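Local coordinates for penicillin-binding protein PbpB (Mycobacterium tuberculosis, PDB 6KGV) that cross-links peptidoglycan strands made from lipid intermediates during mycobacterial cell wall synthesis and binds penicillins through its transpeptidase domain, at residues P267-K272 against S324-T329. Numbering follows the deposited sequence.
Sequences PGSVNK and SSNVGT. With AXL (2-{1-[2-amino-2-(4-hydroxy-phenyl)-acetylamino]-2-oxo-ethyl}-5,5-dimethyl-thiazolidine-4-carboxylic acid), chain F.
Lys272 reaches across to Ser324, Asn326 and Thr329 with a chain that is extended from CG onward. CB sets out toward the other segment, and CG is the first to meet it, 3.9 Å from Thr329 OG1 with CG2 just beyond. CD then runs past the Thr329 hydroxyl, 3.3 Å from OG1, and CE lies close to both that oxygen and Asn326 OD1. The hydroxyl itself is turned back into its own helix, where Thr329 OG1 donates to Ser325 O; Thr329 N reaches the same carbonyl from the opposite face. At the tip, Lys272 NZ gives one hydrogen bond to Ser324 OG and another, of 2.8 Å, to Asn326 OD1. The second meets the amide C=O at 146°, with the nitrogen tilted 20° from the carbonyl plane, and the two side chains cross at about a right angle. A weak third bond runs 3.4 Å from Lys272 NZ to Ser269 OG.

Ser269 OG is bonded covalently to C1 of the opened amoxicillin (AXL), and Ser269 N donates to O1 of the acyl group, 2.7 Å away. A chi1 of -151°, broadly anti to the backbone N, carries Ser324 OG toward the lysine, and this oxygen is also hydrogen-bonded to Lys475 on strand 473-483. With OD1 held by the lysine, the Asn326 amide turns ND2 toward the drug's side-chain carbonyl O91, but the modelled separation is too short to be trusted.

The arrangement fits the SxxK and SxN motifs of penicillin-binding transpeptidases, with Lys475 probably from the KTG motif. AXL N7, the former beta-lactam nitrogen, donates to Ser269 OG and Ser324 OG. With Lys272 held by two firm bonds and a weak third, Ser324 OG bonds to both lysine and N7, a possible proton path to the leaving nitrogen during acylation.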
loop_
_atom_site.group_PDB
_atom_site.type_symbol
_atom_site.label_atom_id
_atom_site.label_comp_id
_atom_site.label_asym_id
_atom_site.label_seq_id
_atom_site.Cartn_x
_atom_site.Cartn_y
_atom_site.Cartn_z
ATOM N N PRO A 267 2.416 9.647 5.965
ATOM C CA PRO A 267 3.375 8.709 5.363
ATOM C C PRO A 267 4.792 8.922 5.851
ATOM O O PRO A 267 5.572 7.963 5.910
ATOM C CB PRO A 267 3.240 8.997 3.864
ATOM C CG PRO A 267 2.885 10.488 3.826
ATOM C CD PRO A 267 2.006 10.718 5.032
ATOM N N GLY A 268 5.149 10.142 6.229
ATOM C CA GLY A 268 6.552 10.347 6.469
ATOM C C GLY A 268 7.326 10.236 5.167
ATOM O O GLY A 268 6.816 10.500 4.078
ATOM N N SER A 269 8.568 9.789 5.287
ATOM C CA SER A 269 9.534 9.854 4.203
ATOM C C SER A 269 9.179 9.009 2.990
ATOM O O SER A 269 9.788 9.215 1.935
ATOM C CB SER A 269 10.903 9.440 4.721
ATOM O OG SER A 269 11.380 10.446 5.562
ATOM N N VAL A 270 8.230 8.071 3.080
ATOM C CA VAL A 270 7.854 7.387 1.846
ATOM C C VAL A 270 7.172 8.341 0.886
ATOM O O VAL A 270 7.104 8.064 -0.312
ATOM C CB VAL A 270 6.950 6.173 2.077
ATOM C CG1 VAL A 270 7.746 5.071 2.733
ATOM C CG2 VAL A 270 5.735 6.572 2.911
ATOM N N ASN A 271 6.666 9.467 1.381
ATOM C CA ASN A 271 6.152 10.483 0.481
ATOM C C ASN A 271 7.237 11.093 -0.400
ATOM O O ASN A 271 6.912 11.758 -1.382
ATOM C CB ASN A 271 5.474 11.578 1.295
ATOM C CG ASN A 271 4.386 12.272 0.527
ATOM O OD1 ASN A 271 3.548 11.620 -0.095
ATOM N ND2 ASN A 271 4.390 13.608 0.553
ATOM N N LYS A 272 8.515 10.902 -0.078
ATOM C CA LYS A 272 9.550 11.604 -0.817
ATOM C C LYS A 272 9.619 11.179 -2.274
ATOM O O LYS A 272 10.315 11.833 -3.052
ATOM C CB LYS A 272 10.905 11.416 -0.131
ATOM C CG LYS A 272 11.019 12.164 1.204
ATOM C CD LYS A 272 12.376 11.908 1.879
ATOM C CE LYS A 272 12.555 12.732 3.168
ATOM N NZ LYS A 272 13.739 12.289 3.980
ATOM N N SER A 324 17.715 9.499 3.030
ATOM C CA SER A 324 16.502 10.163 3.502
ATOM C C SER A 324 16.825 11.435 4.292
ATOM O O SER A 324 16.396 11.631 5.428
ATOM C CB SER A 324 15.615 9.204 4.300
ATOM O OG SER A 324 14.252 9.593 4.172
ATOM N N SER A 325 17.562 12.326 3.636
ATOM C CA SER A 325 17.806 13.668 4.159
ATOM C C SER A 325 16.550 14.518 3.964
ATOM O O SER A 325 16.166 14.807 2.823
ATOM C CB SER A 325 19.006 14.289 3.455
ATOM O OG SER A 325 19.122 15.669 3.764
ATOM N N ASN A 326 15.888 14.874 5.077
ATOM C CA ASN A 326 14.773 15.819 5.035
ATOM C C ASN A 326 15.221 17.165 4.478
ATOM O O ASN A 326 14.551 17.756 3.622
ATOM C CB ASN A 326 14.184 16.020 6.440
ATOM C CG ASN A 326 13.422 14.804 6.965
ATOM O OD1 ASN A 326 13.066 13.898 6.224
ATOM N ND2 ASN A 326 13.156 14.804 8.264
ATOM N N VAL A 327 16.347 17.670 4.976
ATOM C CA VAL A 327 16.892 18.938 4.494
ATOM C C VAL A 327 17.147 18.869 2.993
ATOM O O VAL A 327 16.772 19.772 2.237
ATOM C CB VAL A 327 18.176 19.284 5.269
ATOM C CG1 VAL A 327 18.844 20.540 4.710
ATOM C CG2 VAL A 327 17.868 19.425 6.775
ATOM N N GLY A 328 17.798 17.796 2.541
ATOM C CA GLY A 328 18.050 17.652 1.123
ATOM C C GLY A 328 16.767 17.609 0.321
ATOM O O GLY A 328 16.680 18.199 -0.764
ATOM N N THR A 329 15.741 16.934 0.858
ATOM C CA THR A 329 14.468 16.861 0.153
ATOM C C THR A 329 13.830 18.237 0.034
ATOM O O THR A 329 13.337 18.609 -1.036
ATOM C CB THR A 329 13.534 15.895 0.860
ATOM O OG1 THR A 329 14.064 14.557 0.780
ATOM C CG2 THR A 329 12.137 15.951 0.221
HETATM C C1 AXL F . 11.125 10.465 6.880
HETATM O O1 AXL F . 10.380 9.582 7.308
HETATM C C2 AXL F . 12.139 11.166 7.778
HETATM C C3 AXL F . 13.468 10.496 7.464
HETATM S S4 AXL F . 14.550 10.363 8.857
HETATM C C5 AXL F . 14.644 8.591 8.881
HETATM C C51 AXL F . 15.949 8.141 8.222
HETATM C C52 AXL F . 14.580 8.047 10.318
HETATM C C6 AXL F . 13.415 8.132 8.095
HETATM C C61 AXL F . 13.562 6.777 7.481
HETATM O O62 AXL F . 13.445 5.772 8.214
HETATM O O63 AXL F . 13.786 6.709 6.251
HETATM N N7 AXL F . 13.167 9.134 7.092
HETATM N N8 AXL F . 11.818 11.069 9.195
HETATM C C9 AXL F . 11.665 12.137 10.000
HETATM O O91 AXL F . 11.947 13.276 9.662
HETATM C C10 AXL F . 11.099 11.895 11.386
HETATM N N11 AXL F . 10.717 13.143 12.025
HETATM C C12 AXL F . 12.069 11.202 12.259
HETATM C C13 AXL F . 11.764 9.931 12.708
HETATM C C14 AXL F . 12.641 9.232 13.535
HETATM C C15 AXL F . 13.837 9.825 13.917
HETATM C C16 AXL F . 14.153 11.106 13.468
HETATM C C17 AXL F . 13.266 11.800 12.644
HETATM O O18 AXL F . 14.687 9.139 14.724
#